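Side-chain contacts in protein (hdlp (histone deacetylase-like protein)) (PDB 1C3P), which probably removes acetyl groups from acetylated lysine side chains as a zinc-dependent enzyme of the histone deacetylase family: residues N20-I25 / N139-I144; M130-K135 / Y196-E201; Q192-A197 / K202-E207. All coordinates share one frame; numbering follows the deposited sequence.

How the contacts relate
All three contacts are made by loops that follow strands of one parallel sheet, a worked case of a site built where strands end. Contacts 1 and 2 interlock along the chain: 139-144 and 130-135 belong to one long loop between strand 122-125 and helix 146-156, and Asn139 reaches back to His132. Their centres lie about 12 Å apart. Contact 3 stays within the loop between strands 185-192 and 217-222, shares Tyr196 and Ala197 with contact 2, and is centred about 10 Å from it. Contacts 1 and 3, about 21 Å apart between centres, do not touch. Contacts 1 and 2 lie near the zinc-binding residues, without metal here; contact 3 shapes the loop carrying Phe198.

Contact 1. Residues N20-I25 / N139-I144; sequences NHPLKI and NGFCYI
Phe141 is shared by three consecutive residues, His21, Pro22 and Leu23, and each meets it in its own way. The phenyl ring is placed by a torsion that sets CG anti to the carbonyl carbon and beside the backbone N (chi1 -52°), which carries it out of the type I' turn from Asn139 to Cys142 toward the loop 20-25. At the root of the side chain, Phe141 CB rests on the methyl Leu23 CD1 at 3.7 Å. Phe141 CG, the next atom, is 3.3 Å from His21 NE2, which stands above the centre of one ring face. His21 NE2 reaches both ortho carbons; Phe141 CD1 also touches Leu23 CD1, and Phe141 CD2 meets His21 CE1 at 3.3 Å. Farther out, Phe141 CE2 still lies under the imidazole edge and Phe141 CE1 approaches Pro22 CG. The tip, Phe141 CZ, comes to 4.0 Å from Pro22 CD. The aromatic pair is therefore T-shaped, the His21 edge directed at the Phe141 face with the planes at 64°. Pro22 CD also sits over a face of the imidazole, so the proline touches both rings. Phe141 N is hydrogen-bonded to Asn93 OD1 and Phe141 O to Tyr17 OH. With its side chain about 7 Å from that of His170, which binds zinc in another structure of this protein, Phe141 is placed as in the aromatic wall of a histone deacetylase active-site channel.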
ATOM      1  N   ASN A  20       5.302  11.649 -17.342  1.00 59.78           N
ATOM      2  CA  ASN A  20       5.044  10.276 -17.738  1.00 59.91           C
ATOM      3  C   ASN A  20       4.769   9.298 -16.601  1.00 53.35           C
ATOM      4  O   ASN A  20       4.081   8.290 -16.787  1.00 59.92           O
ATOM      5  CB  ASN A  20       6.276   9.797 -18.507  1.00 68.08           C
ATOM      6  CG  ASN A  20       5.933   9.147 -19.823  1.00 78.73           C
ATOM      7  OD1 ASN A  20       5.298   9.760 -20.685  1.00 78.67           O
ATOM      8  ND2 ASN A  20       6.362   7.901 -19.995  1.00 83.22           N
ATOM      9  N   HIS A  21       5.313   9.599 -15.429  1.00 44.23           N
ATOM     10  CA  HIS A  21       5.194   8.730 -14.260  1.00 28.15           C
ATOM     11  C   HIS A  21       3.775   8.352 -13.822  1.00 29.37           C
ATOM     12  O   HIS A  21       2.879   9.194 -13.780  1.00 28.54           O
ATOM     13  CB  HIS A  21       5.919   9.366 -13.074  1.00 31.84           C
ATOM     14  CG  HIS A  21       6.339   8.376 -12.038  1.00 34.79           C
ATOM     15  ND1 HIS A  21       7.625   7.891 -11.950  1.00 34.81           N
ATOM     16  CD2 HIS A  21       5.622   7.718 -11.093  1.00 25.03           C
ATOM     17  CE1 HIS A  21       7.688   6.981 -10.996  1.00 17.01           C
ATOM     18  NE2 HIS A  21       6.485   6.855 -10.460  1.00 32.31           N
ATOM     19  N   PRO A  22       3.550   7.068 -13.495  1.00 29.14           N
ATOM     20  CA  PRO A  22       2.229   6.605 -13.054  1.00 32.84           C
ATOM     21  C   PRO A  22       1.695   7.325 -11.803  1.00 34.37           C
ATOM     22  O   PRO A  22       0.486   7.360 -11.573  1.00 29.17           O
ATOM     23  CB  PRO A  22       2.466   5.109 -12.810  1.00 34.98           C
ATOM     24  CG  PRO A  22       3.544   4.786 -13.835  1.00 30.11           C
ATOM     25  CD  PRO A  22       4.487   5.931 -13.543  1.00 31.20           C
ATOM     26  N   LEU A  23       2.593   7.884 -10.993  1.00 29.22           N
ATOM     27  CA  LEU A  23       2.190   8.594  -9.776  1.00 26.49           C
ATOM     28  C   LEU A  23       2.016  10.103  -9.987  1.00 25.81           C
ATOM     29  O   LEU A  23       2.009  10.888  -9.030  1.00 28.45           O
ATOM     30  CB  LEU A  23       3.193   8.311  -8.647  1.00 22.30           C
ATOM     31  CG  LEU A  23       3.179   6.839  -8.205  1.00 21.04           C
ATOM     32  CD1 LEU A  23       4.279   6.576  -7.164  1.00 19.35           C
ATOM     33  CD2 LEU A  23       1.803   6.523  -7.618  1.00 26.51           C
ATOM     34  N   LYS A  24       1.877  10.489 -11.254  1.00 24.86           N
ATOM     35  CA  LYS A  24       1.629  11.876 -11.646  1.00 27.35           C
ATOM     36  C   LYS A  24       0.246  12.298 -11.095  1.00 29.52           C
ATOM     37  O   LYS A  24       0.037  13.441 -10.688  1.00 30.67           O
ATOM     38  CB  LYS A  24       1.616  11.963 -13.175  1.00 28.57           C
ATOM     39  CG  LYS A  24       1.051  13.244 -13.757  1.00 52.95           C
ATOM     40  CD  LYS A  24       0.108  12.928 -14.926  1.00 63.74           C
ATOM     41  CE  LYS A  24       0.781  12.086 -16.010  1.00 66.09           C
ATOM     42  NZ  LYS A  24      -0.155  11.693 -17.104  1.00 66.00           N
ATOM     43  N   ILE A  25      -0.698  11.366 -11.085  1.00 26.90           N
ATOM     44  CA  ILE A  25      -2.048  11.664 -10.605  1.00 25.02           C
ATOM     45  C   ILE A  25      -2.158  11.961  -9.110  1.00 32.19           C
ATOM     46  O   ILE A  25      -1.310  11.540  -8.309  1.00 26.54           O
ATOM     47  CB  ILE A  25      -3.015  10.497 -10.878  1.00 28.34           C
ATOM     48  CG1 ILE A  25      -2.442   9.208 -10.272  1.00 30.31           C
ATOM     49  CG2 ILE A  25      -3.289  10.381 -12.349  1.00 23.84           C
ATOM     50  CD1 ILE A  25      -3.354   8.009 -10.371  1.00 44.90           C
ATOM     51  N   ASN A 139      13.566   2.399  -4.967  1.00 13.83           N
ATOM     52  CA  ASN A 139      13.129   1.273  -5.759  1.00 12.92           C
ATOM     53  C   ASN A 139      11.618   1.272  -5.951  1.00 20.92           C
ATOM     54  O   ASN A 139      10.870   1.570  -5.017  1.00 16.81           O
ATOM     55  CB  ASN A 139      13.582  -0.025  -5.057  1.00 13.14           C
ATOM     56  CG  ASN A 139      13.128  -1.276  -5.775  1.00 20.34           C
ATOM     57  OD1 ASN A 139      13.478  -1.504  -6.936  1.00 19.76           O
ATOM     58  ND2 ASN A 139      12.350  -2.106  -5.083  1.00 16.36           N
ATOM     59  N   GLY A 140      11.180   0.948  -7.166  1.00 19.30           N
ATOM     60  CA  GLY A 140       9.755   0.873  -7.455  1.00 21.34           C
ATOM     61  C   GLY A 140       8.941   2.114  -7.135  1.00 20.19           C
ATOM     62  O   GLY A 140       7.828   2.006  -6.607  1.00 18.77           O
ATOM     63  N   PHE A 141       9.483   3.284  -7.463  1.00 15.52           N
ATOM     64  CA  PHE A 141       8.811   4.565  -7.225  1.00 20.71           C
ATOM     65  C   PHE A 141       8.888   4.957  -5.762  1.00 14.45           C
ATOM     66  O   PHE A 141       8.392   6.009  -5.393  1.00 16.39           O
ATOM     67  CB  PHE A 141       7.312   4.519  -7.551  1.00 20.03           C
ATOM     68  CG  PHE A 141       6.966   3.993  -8.915  1.00 28.32           C
ATOM     69  CD1 PHE A 141       5.637   3.640  -9.198  1.00 24.25           C
ATOM     70  CD2 PHE A 141       7.919   3.873  -9.920  1.00 30.11           C
ATOM     71  CE1 PHE A 141       5.272   3.183 -10.448  1.00 25.94           C
ATOM     72  CE2 PHE A 141       7.553   3.410 -11.187  1.00 21.64           C
ATOM     73  CZ  PHE A 141       6.226   3.068 -11.446  1.00 24.44           C
ATOM     74  N   CYS A 142       9.472   4.109  -4.922  1.00 16.77           N
ATOM     75  CA  CYS A 142       9.560   4.424  -3.500  1.00 17.71           C
ATOM     76  C   CYS A 142      10.954   4.883  -3.067  1.00 18.09           C
ATOM     77  O   CYS A 142      11.965   4.289  -3.473  1.00 16.60           O
ATOM     78  CB  CYS A 142       9.164   3.194  -2.674  1.00 13.95           C
ATOM     79  SG  CYS A 142       7.504   2.577  -3.018  1.00 16.63           S
ATOM     80  N   TYR A 143      10.995   5.934  -2.240  1.00 12.50           N
ATOM     81  CA  TYR A 143      12.252   6.470  -1.726  1.00 15.32           C
ATOM     82  C   TYR A 143      12.413   6.195  -0.235  1.00 17.35           C
ATOM     83  O   TYR A 143      13.531   6.026   0.248  1.00 16.67           O
ATOM     84  CB  TYR A 143      12.363   7.981  -1.943  1.00 13.07           C
ATOM     85  CG  TYR A 143      12.091   8.424  -3.364  1.00 15.80           C
ATOM     86  CD1 TYR A 143      10.787   8.638  -3.808  1.00 15.48           C
ATOM     87  CD2 TYR A 143      13.141   8.631  -4.262  1.00 14.60           C
ATOM     88  CE1 TYR A 143      10.528   9.062  -5.125  1.00 11.99           C
ATOM     89  CE2 TYR A 143      12.897   9.049  -5.573  1.00 10.74           C
ATOM     90  CZ  TYR A 143      11.586   9.265  -5.993  1.00 20.89           C
ATOM     91  OH  TYR A 143      11.333   9.723  -7.269  1.00 18.87           O
ATOM     92  N   ILE A 144      11.299   6.157   0.495  1.00 14.93           N
ATOM     93  CA  ILE A 144      11.342   5.885   1.926  1.00 14.17           C
ATOM     94  C   ILE A 144      10.358   4.750   2.192  1.00 17.22           C
ATOM     95  O   ILE A 144       9.219   4.792   1.719  1.00 14.72           O
ATOM     96  CB  ILE A 144      10.935   7.127   2.721  1.00 14.87           C
ATOM     97  CG1 ILE A 144      11.886   8.285   2.370  1.00 16.98           C
ATOM     98  CG2 ILE A 144      10.887   6.812   4.213  1.00 13.55           C
ATOM     99  CD1 ILE A 144      11.622   9.596   3.119  1.00 17.42           C
TER

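Contact 2. Residues M130-K135 / Y196-E201; sequences MHHAFK and YAFPFE
His132 and Phe198 meet ring to ring, and different first torsions bring them together. In His132, CG lies beside the backbone N and anti to the carbonyl carbon (chi1 -74°). Phe198 instead has CG anti to its backbone N (chi1 -178°), which extends the phenyl group toward the imidazole, and the two side chains run past each other in opposite directions. The result is an edge-to-face pair, centroids 5.0 Å apart and planes at 85°, with the phenyl edge aimed at the imidazole face. One atom does most of the touching: Phe198 CE2 stands over the middle of the imidazole, 3.6 Å from His132 NE2. His131 CE1 lies over the opposite face, toward its rim, so the imidazole has a neighbour on each side, and a weak bond joins His132 ND1 to Gly140 O. Beside Phe198, a cis peptide bond leads into Pro199, whose CB lies over one phenyl face near the rim. The His132 side chain is about 4 Å from that of His170, and Phe198 probably lines the aromatic active-site channel of this family. Helix 173-179 touches both loops, Asp173 meeting His132 and Pro199; His131 packs on strand 162-166, and Met130 lies against helix 98-118.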
ATOM      1  N   MET A 130       4.585   2.521   1.209  1.00 15.00           N
ATOM      2  CA  MET A 130       5.617   2.680   0.160  1.00 13.35           C
ATOM      3  C   MET A 130       6.604   1.539   0.404  1.00 12.49           C
ATOM      4  O   MET A 130       7.744   1.740   0.831  1.00 19.54           O
ATOM      5  CB  MET A 130       6.292   4.040   0.321  1.00 12.20           C
ATOM      6  CG  MET A 130       5.241   5.155   0.284  1.00 17.03           C
ATOM      7  SD  MET A 130       5.874   6.827   0.272  1.00 15.41           S
ATOM      8  CE  MET A 130       6.610   6.825  -1.318  1.00 46.82           C
ATOM      9  N   HIS A 131       6.147   0.343   0.046  1.00 16.24           N
ATOM     10  CA  HIS A 131       6.839  -0.901   0.339  1.00 13.80           C
ATOM     11  C   HIS A 131       8.012  -1.378  -0.493  1.00 13.69           C
ATOM     12  O   HIS A 131       8.515  -2.452  -0.238  1.00 17.21           O
ATOM     13  CB  HIS A 131       5.797  -2.033   0.403  1.00 15.91           C
ATOM     14  CG  HIS A 131       5.120  -2.330  -0.900  1.00 13.08           C
ATOM     15  ND1 HIS A 131       5.423  -1.683  -2.080  1.00 22.48           N
ATOM     16  CD2 HIS A 131       4.165  -3.243  -1.209  1.00 12.46           C
ATOM     17  CE1 HIS A 131       4.684  -2.184  -3.057  1.00 16.56           C
ATOM     18  NE2 HIS A 131       3.914  -3.131  -2.555  1.00 23.56           N
ATOM     19  N   HIS A 132       8.435  -0.603  -1.481  1.00 14.51           N
ATOM     20  CA  HIS A 132       9.551  -1.029  -2.319  1.00 20.19           C
ATOM     21  C   HIS A 132      10.938  -0.499  -1.928  1.00 16.89           C
ATOM     22  O   HIS A 132      11.936  -1.122  -2.270  1.00 14.58           O
ATOM     23  CB  HIS A 132       9.258  -0.663  -3.787  1.00 17.26           C
ATOM     24  CG  HIS A 132       8.232  -1.539  -4.437  1.00 16.85           C
ATOM     25  ND1 HIS A 132       7.207  -1.045  -5.214  1.00 24.80           N
ATOM     26  CD2 HIS A 132       8.103  -2.886  -4.459  1.00 13.74           C
ATOM     27  CE1 HIS A 132       6.491  -2.052  -5.686  1.00 12.68           C
ATOM     28  NE2 HIS A 132       7.015  -3.179  -5.243  1.00 28.65           N
ATOM     29  N   ALA A 133      11.019   0.623  -1.214  1.00 16.79           N
ATOM     30  CA  ALA A 133      12.341   1.176  -0.888  1.00 13.76           C
ATOM     31  C   ALA A 133      13.200   0.304   0.027  1.00 18.80           C
ATOM     32  O   ALA A 133      12.680  -0.364   0.901  1.00 16.86           O
ATOM     33  CB  ALA A 133      12.203   2.572  -0.286  1.00 14.95           C
ATOM     34  N   PHE A 134      14.515   0.317  -0.213  1.00 13.76           N
ATOM     35  CA  PHE A 134      15.479  -0.443   0.577  1.00 19.77           C
ATOM     36  C   PHE A 134      16.154   0.471   1.586  1.00 14.76           C
ATOM     37  O   PHE A 134      16.059   1.699   1.489  1.00 18.05           O
ATOM     38  CB  PHE A 134      16.533  -1.088  -0.342  1.00 15.59           C
ATOM     39  CG  PHE A 134      15.951  -2.066  -1.306  1.00 17.22           C
ATOM     40  CD1 PHE A 134      15.910  -1.788  -2.667  1.00 17.88           C
ATOM     41  CD2 PHE A 134      15.406  -3.263  -0.842  1.00 21.68           C
ATOM     42  CE1 PHE A 134      15.331  -2.699  -3.564  1.00 23.07           C
ATOM     43  CE2 PHE A 134      14.825  -4.176  -1.729  1.00 17.64           C
ATOM     44  CZ  PHE A 134      14.790  -3.893  -3.087  1.00 19.71           C
ATOM     45  N   LYS A 135      16.855  -0.128   2.548  1.00 16.37           N
ATOM     46  CA  LYS A 135      17.505   0.647   3.587  1.00 16.24           C
ATOM     47  C   LYS A 135      18.322   1.821   3.076  1.00 16.60           C
ATOM     48  O   LYS A 135      18.268   2.927   3.629  1.00 17.24           O
ATOM     49  CB  LYS A 135      18.381  -0.291   4.442  1.00 21.29           C
ATOM     50  CG  LYS A 135      19.216   0.399   5.513  1.00 30.43           C
ATOM     51  CD  LYS A 135      19.961  -0.619   6.406  1.00 30.26           C
ATOM     52  CE  LYS A 135      19.068  -1.276   7.465  1.00 35.01           C
ATOM     53  NZ  LYS A 135      18.696  -0.387   8.634  1.00 20.61           N
ATOM     54  N   TYR A 196       6.163 -12.544 -14.046  1.00 18.16           N
ATOM     55  CA  TYR A 196       5.660 -11.615 -15.054  1.00 15.81           C
ATOM     56  C   TYR A 196       5.513 -10.162 -14.621  1.00 16.89           C
ATOM     57  O   TYR A 196       5.234  -9.298 -15.457  1.00 23.08           O
ATOM     58  CB  TYR A 196       4.332 -12.102 -15.648  1.00 20.01           C
ATOM     59  CG  TYR A 196       3.146 -12.049 -14.713  1.00 19.77           C
ATOM     60  CD1 TYR A 196       2.413 -10.872 -14.548  1.00 18.24           C
ATOM     61  CD2 TYR A 196       2.773 -13.173 -13.974  1.00 18.12           C
ATOM     62  CE1 TYR A 196       1.342 -10.814 -13.670  1.00 18.50           C
ATOM     63  CE2 TYR A 196       1.696 -13.130 -13.084  1.00 21.09           C
ATOM     64  CZ  TYR A 196       0.988 -11.952 -12.935  1.00 20.39           C
ATOM     65  OH  TYR A 196      -0.057 -11.903 -12.041  1.00 16.20           O
ATOM     66  N   ALA A 197       5.711  -9.875 -13.340  1.00 17.52           N
ATOM     67  CA  ALA A 197       5.560  -8.486 -12.886  1.00 20.26           C
ATOM     68  C   ALA A 197       6.659  -7.987 -11.950  1.00 13.51           C
ATOM     69  O   ALA A 197       7.317  -8.762 -11.268  1.00 19.35           O
ATOM     70  CB  ALA A 197       4.191  -8.305 -12.205  1.00 20.74           C
ATOM     71  N   PHE A 198       6.840  -6.664 -11.932  1.00 18.01           N
ATOM     72  CA  PHE A 198       7.818  -6.025 -11.064  1.00 17.97           C
ATOM     73  C   PHE A 198       7.541  -6.583  -9.678  1.00 16.02           C
ATOM     74  O   PHE A 198       6.389  -6.759  -9.306  1.00 20.95           O
ATOM     75  CB  PHE A 198       7.592  -4.505 -11.041  1.00 20.38           C
ATOM     76  CG  PHE A 198       8.596  -3.748 -10.205  1.00 23.61           C
ATOM     77  CD1 PHE A 198       9.803  -3.324 -10.761  1.00 29.71           C
ATOM     78  CD2 PHE A 198       8.354  -3.498  -8.849  1.00 19.06           C
ATOM     79  CE1 PHE A 198      10.758  -2.662  -9.987  1.00 30.39           C
ATOM     80  CE2 PHE A 198       9.304  -2.838  -8.061  1.00 23.17           C
ATOM     81  CZ  PHE A 198      10.517  -2.416  -8.638  1.00 22.74           C
ATOM     82  N   PRO A 199       8.583  -6.779  -8.860  1.00 19.92           N
ATOM     83  CA  PRO A 199      10.002  -6.508  -9.132  1.00 23.54           C
ATOM     84  C   PRO A 199      10.786  -7.510  -9.986  1.00 30.97           C
ATOM     85  O   PRO A 199      11.985  -7.311 -10.213  1.00 23.25           O
ATOM     86  CB  PRO A 199      10.579  -6.377  -7.728  1.00 22.70           C
ATOM     87  CG  PRO A 199       9.859  -7.479  -7.027  1.00 23.16           C
ATOM     88  CD  PRO A 199       8.409  -7.247  -7.473  1.00 17.86           C
ATOM     89  N   PHE A 200      10.121  -8.575 -10.434  1.00 20.32           N
ATOM     90  CA  PHE A 200      10.749  -9.618 -11.271  1.00 20.27           C
ATOM     91  C   PHE A 200      11.874 -10.408 -10.596  1.00 18.44           C
ATOM     92  O   PHE A 200      12.023 -11.608 -10.820  1.00 20.74           O
ATOM     93  CB  PHE A 200      11.333  -9.022 -12.553  1.00 19.77           C
ATOM     94  CG  PHE A 200      10.360  -8.248 -13.379  1.00 18.06           C
ATOM     95  CD1 PHE A 200      10.362  -6.856 -13.352  1.00 18.97           C
ATOM     96  CD2 PHE A 200       9.471  -8.901 -14.229  1.00 19.06           C
ATOM     97  CE1 PHE A 200       9.496  -6.125 -14.168  1.00 21.67           C
ATOM     98  CE2 PHE A 200       8.596  -8.176 -15.050  1.00 22.60           C
ATOM     99  CZ  PHE A 200       8.608  -6.788 -15.023  1.00 18.93           C
ATOM    100  N   GLU A 201      12.676  -9.717  -9.789  1.00 20.77           N
ATOM    101  CA  GLU A 201      13.827 -10.302  -9.088  1.00 27.34           C
ATOM    102  C   GLU A 201      13.532 -10.969  -7.744  1.00 23.51           C
ATOM    103  O   GLU A 201      14.337 -11.753  -7.249  1.00 23.17           O
ATOM    104  CB  GLU A 201      14.874  -9.208  -8.847  1.00 28.99           C
ATOM    105  CG  GLU A 201      15.499  -8.635 -10.101  1.00 34.82           C
ATOM    106  CD  GLU A 201      16.342  -7.404  -9.811  1.00 32.40           C
ATOM    107  OE1 GLU A 201      17.275  -7.483  -8.976  1.00 38.28           O
ATOM    108  OE2 GLU A 201      16.070  -6.354 -10.426  1.00 40.08           O
TER

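Contact 3. Residues Q192-A197 / K202-E207; sequences QSPEYA and KGFLEE
The loop that leads from strand 185-192 to strand 217-222 doubles back on itself where Pro194 meets Lys202, Gly203 and Phe204, and a turn closes each arm of this fold-back. On one arm an ST turn is formed, with Ser193 OG accepting from Glu195 N, while Ser193 O takes two backbone bonds, from Tyr196 N and Ala197 N. On the other, a type I turn runs from Phe204 to Glu207. Pro194, on the first arm, presses its ring against the second. Its CB lies over one face of the Phe204 ring, 3.9 Å from the centroid and 29° off the ring normal, a CH-pi contact, and Pro194 CB approaches Phe204 CE1 to 3.5 Å. The phenyl group is put there by a first torsion of -63°, which leaves CG beside the backbone N. Against the backbone the fit is tight: Pro194 CG is 3.0 Å from Lys202 O and 3.3 Å from Gly203 C. A beta carbon on Gly203 would run into Pro194 CG. Glu207 steadies the second arm with both carboxylate oxygens, OE1 receiving Gly203 N at 2.9 Å on its syn side and OE2 receiving Phe204 N at 3.0 Å from well above the carboxylate plane (61°). Gln176 gives OE1 a further bond. Replacing Phe204 by an alanine would probably lay bare one side of Pro194 and open a gap between the two arms. The pairing is thus apolar at the rings, with the polar bonds kept within each arm; Lys202 O, buried against the proline carbons, has no hydrogen-bonding partner in the model, a likely cost of packing the fold-back this closely.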
ATOM      1  N   GLN A 192       1.221 -10.218  -7.763  1.00 14.78           N
ATOM      2  CA  GLN A 192       1.369 -10.801  -9.104  1.00 16.33           C
ATOM      3  C   GLN A 192       2.706 -11.510  -9.073  1.00 15.06           C
ATOM      4  O   GLN A 192       3.663 -10.996  -8.495  1.00 19.23           O
ATOM      5  CB  GLN A 192       1.446  -9.720 -10.182  1.00 17.07           C
ATOM      6  CG  GLN A 192       0.246  -8.823 -10.287  1.00 18.15           C
ATOM      7  CD  GLN A 192       0.549  -7.620 -11.149  1.00 14.74           C
ATOM      8  OE1 GLN A 192       0.420  -7.658 -12.388  1.00 20.46           O
ATOM      9  NE2 GLN A 192       1.017  -6.551 -10.509  1.00 13.44           N
ATOM     10  N   SER A 193       2.791 -12.681  -9.690  1.00 15.63           N
ATOM     11  CA  SER A 193       4.063 -13.385  -9.696  1.00 13.84           C
ATOM     12  C   SER A 193       5.188 -12.571 -10.374  1.00 11.80           C
ATOM     13  O   SER A 193       4.975 -11.926 -11.392  1.00 18.44           O
ATOM     14  CB  SER A 193       3.928 -14.734 -10.419  1.00 17.28           C
ATOM     15  OG  SER A 193       5.207 -15.351 -10.526  1.00 17.58           O
ATOM     16  N   PRO A 194       6.400 -12.620  -9.809  1.00 14.59           N
ATOM     17  CA  PRO A 194       7.579 -11.914 -10.330  1.00 15.30           C
ATOM     18  C   PRO A 194       7.964 -12.553 -11.669  1.00 16.40           C
ATOM     19  O   PRO A 194       8.811 -12.026 -12.399  1.00 19.43           O
ATOM     20  CB  PRO A 194       8.655 -12.176  -9.261  1.00 18.33           C
ATOM     21  CG  PRO A 194       7.885 -12.693  -8.062  1.00 22.34           C
ATOM     22  CD  PRO A 194       6.785 -13.476  -8.671  1.00 19.22           C
ATOM     23  N   GLU A 195       7.373 -13.703 -11.985  1.00 20.57           N
ATOM     24  CA  GLU A 195       7.681 -14.323 -13.277  1.00 30.15           C
ATOM     25  C   GLU A 195       7.150 -13.387 -14.371  1.00 26.92           C
ATOM     26  O   GLU A 195       7.637 -13.417 -15.502  1.00 24.59           O
ATOM     27  CB  GLU A 195       7.057 -15.726 -13.409  1.00 31.91           C
ATOM     28  CG  GLU A 195       5.598 -15.775 -13.840  1.00 45.60           C
ATOM     29  CD  GLU A 195       5.385 -15.793 -15.359  1.00 34.45           C
ATOM     30  OE1 GLU A 195       4.216 -15.661 -15.768  1.00 43.98           O
ATOM     31  OE2 GLU A 195       6.350 -15.952 -16.149  1.00 38.39           O
ATOM     32  N   TYR A 196       6.163 -12.544 -14.046  1.00 18.16           N
ATOM     33  CA  TYR A 196       5.660 -11.615 -15.054  1.00 15.81           C
ATOM     34  C   TYR A 196       5.513 -10.162 -14.621  1.00 16.89           C
ATOM     35  O   TYR A 196       5.234  -9.298 -15.457  1.00 23.08           O
ATOM     36  CB  TYR A 196       4.332 -12.102 -15.648  1.00 20.01           C
ATOM     37  CG  TYR A 196       3.146 -12.049 -14.713  1.00 19.77           C
ATOM     38  CD1 TYR A 196       2.413 -10.872 -14.548  1.00 18.24           C
ATOM     39  CD2 TYR A 196       2.773 -13.173 -13.974  1.00 18.12           C
ATOM     40  CE1 TYR A 196       1.342 -10.814 -13.670  1.00 18.50           C
ATOM     41  CE2 TYR A 196       1.696 -13.130 -13.084  1.00 21.09           C
ATOM     42  CZ  TYR A 196       0.988 -11.952 -12.935  1.00 20.39           C
ATOM     43  OH  TYR A 196      -0.057 -11.903 -12.041  1.00 16.20           O
ATOM     44  N   ALA A 197       5.711  -9.875 -13.340  1.00 17.52           N
ATOM     45  CA  ALA A 197       5.560  -8.486 -12.886  1.00 20.26           C
ATOM     46  C   ALA A 197       6.659  -7.987 -11.950  1.00 13.51           C
ATOM     47  O   ALA A 197       7.317  -8.762 -11.268  1.00 19.35           O
ATOM     48  CB  ALA A 197       4.191  -8.305 -12.205  1.00 20.74           C
ATOM     49  N   LYS A 202      12.391 -10.640  -7.147  1.00 20.03           N
ATOM     50  CA  LYS A 202      12.010 -11.165  -5.833  1.00 17.01           C
ATOM     51  C   LYS A 202      10.505 -11.352  -5.797  1.00 17.02           C
ATOM     52  O   LYS A 202       9.807 -10.861  -6.673  1.00 20.20           O
ATOM     53  CB  LYS A 202      12.434 -10.171  -4.745  1.00 19.24           C
ATOM     54  CG  LYS A 202      13.936  -9.972  -4.689  1.00 36.04           C
ATOM     55  CD  LYS A 202      14.280  -8.504  -4.610  1.00 45.11           C
ATOM     56  CE  LYS A 202      15.769  -8.273  -4.827  1.00 55.83           C
ATOM     57  NZ  LYS A 202      16.111  -6.826  -4.910  1.00 28.09           N
ATOM     58  N   GLY A 203      10.001 -12.053  -4.784  1.00 22.94           N
ATOM     59  CA  GLY A 203       8.568 -12.281  -4.719  1.00 19.38           C
ATOM     60  C   GLY A 203       8.173 -13.734  -4.945  1.00 20.48           C
ATOM     61  O   GLY A 203       6.989 -14.074  -4.923  1.00 18.55           O
ATOM     62  N   PHE A 204       9.157 -14.601  -5.164  1.00 15.42           N
ATOM     63  CA  PHE A 204       8.860 -16.017  -5.399  1.00 20.73           C
ATOM     64  C   PHE A 204       8.521 -16.759  -4.107  1.00 18.73           C
ATOM     65  O   PHE A 204       8.995 -16.415  -3.016  1.00 20.18           O
ATOM     66  CB  PHE A 204      10.028 -16.717  -6.127  1.00 19.97           C
ATOM     67  CG  PHE A 204      10.301 -16.158  -7.493  1.00 19.63           C
ATOM     68  CD1 PHE A 204      11.118 -15.040  -7.655  1.00 24.96           C
ATOM     69  CD2 PHE A 204       9.686 -16.711  -8.615  1.00 18.92           C
ATOM     70  CE1 PHE A 204      11.319 -14.479  -8.913  1.00 20.66           C
ATOM     71  CE2 PHE A 204       9.878 -16.154  -9.881  1.00 24.86           C
ATOM     72  CZ  PHE A 204      10.692 -15.040 -10.030  1.00 23.66           C
ATOM     73  N   LEU A 205       7.700 -17.789  -4.258  1.00 19.46           N
ATOM     74  CA  LEU A 205       7.222 -18.605  -3.145  1.00 21.09           C
ATOM     75  C   LEU A 205       8.306 -19.233  -2.288  1.00 23.53           C
ATOM     76  O   LEU A 205       8.107 -19.418  -1.096  1.00 21.28           O
ATOM     77  CB  LEU A 205       6.291 -19.697  -3.679  1.00 23.44           C
ATOM     78  CG  LEU A 205       5.718 -20.725  -2.703  1.00 23.23           C
ATOM     79  CD1 LEU A 205       4.892 -20.042  -1.632  1.00 24.06           C
ATOM     80  CD2 LEU A 205       4.875 -21.706  -3.492  1.00 30.63           C
ATOM     81  N   GLU A 206       9.462 -19.532  -2.879  1.00 21.59           N
ATOM     82  CA  GLU A 206      10.536 -20.180  -2.122  1.00 27.89           C
ATOM     83  C   GLU A 206      11.325 -19.241  -1.218  1.00 22.86           C
ATOM     84  O   GLU A 206      12.205 -19.686  -0.479  1.00 21.21           O
ATOM     85  CB  GLU A 206      11.502 -20.893  -3.075  1.00 28.90           C
ATOM     86  CG  GLU A 206      10.824 -21.419  -4.321  1.00 48.55           C
ATOM     87  CD  GLU A 206      10.453 -20.284  -5.256  1.00 46.86           C
ATOM     88  OE1 GLU A 206       9.610 -20.478  -6.152  1.00 21.58           O
ATOM     89  OE2 GLU A 206      11.030 -19.187  -5.089  1.00 63.58           O
ATOM     90  N   GLU A 207      11.042 -17.943  -1.284  1.00 25.04           N
ATOM     91  CA  GLU A 207      11.738 -16.981  -0.429  1.00 19.61           C
ATOM     92  C   GLU A 207      11.014 -16.964   0.914  1.00 28.83           C
ATOM     93  O   GLU A 207      10.020 -16.247   1.086  1.00 18.11           O
ATOM     94  CB  GLU A 207      11.713 -15.588  -1.077  1.00 20.75           C
ATOM     95  CG  GLU A 207      12.581 -15.493  -2.336  1.00 18.44           C
ATOM     96  CD  GLU A 207      12.066 -14.465  -3.305  1.00 24.75           C
ATOM     97  OE1 GLU A 207      11.610 -13.397  -2.853  1.00 22.17           O
ATOM     98  OE2 GLU A 207      12.132 -14.714  -4.520  1.00 15.50           O
TER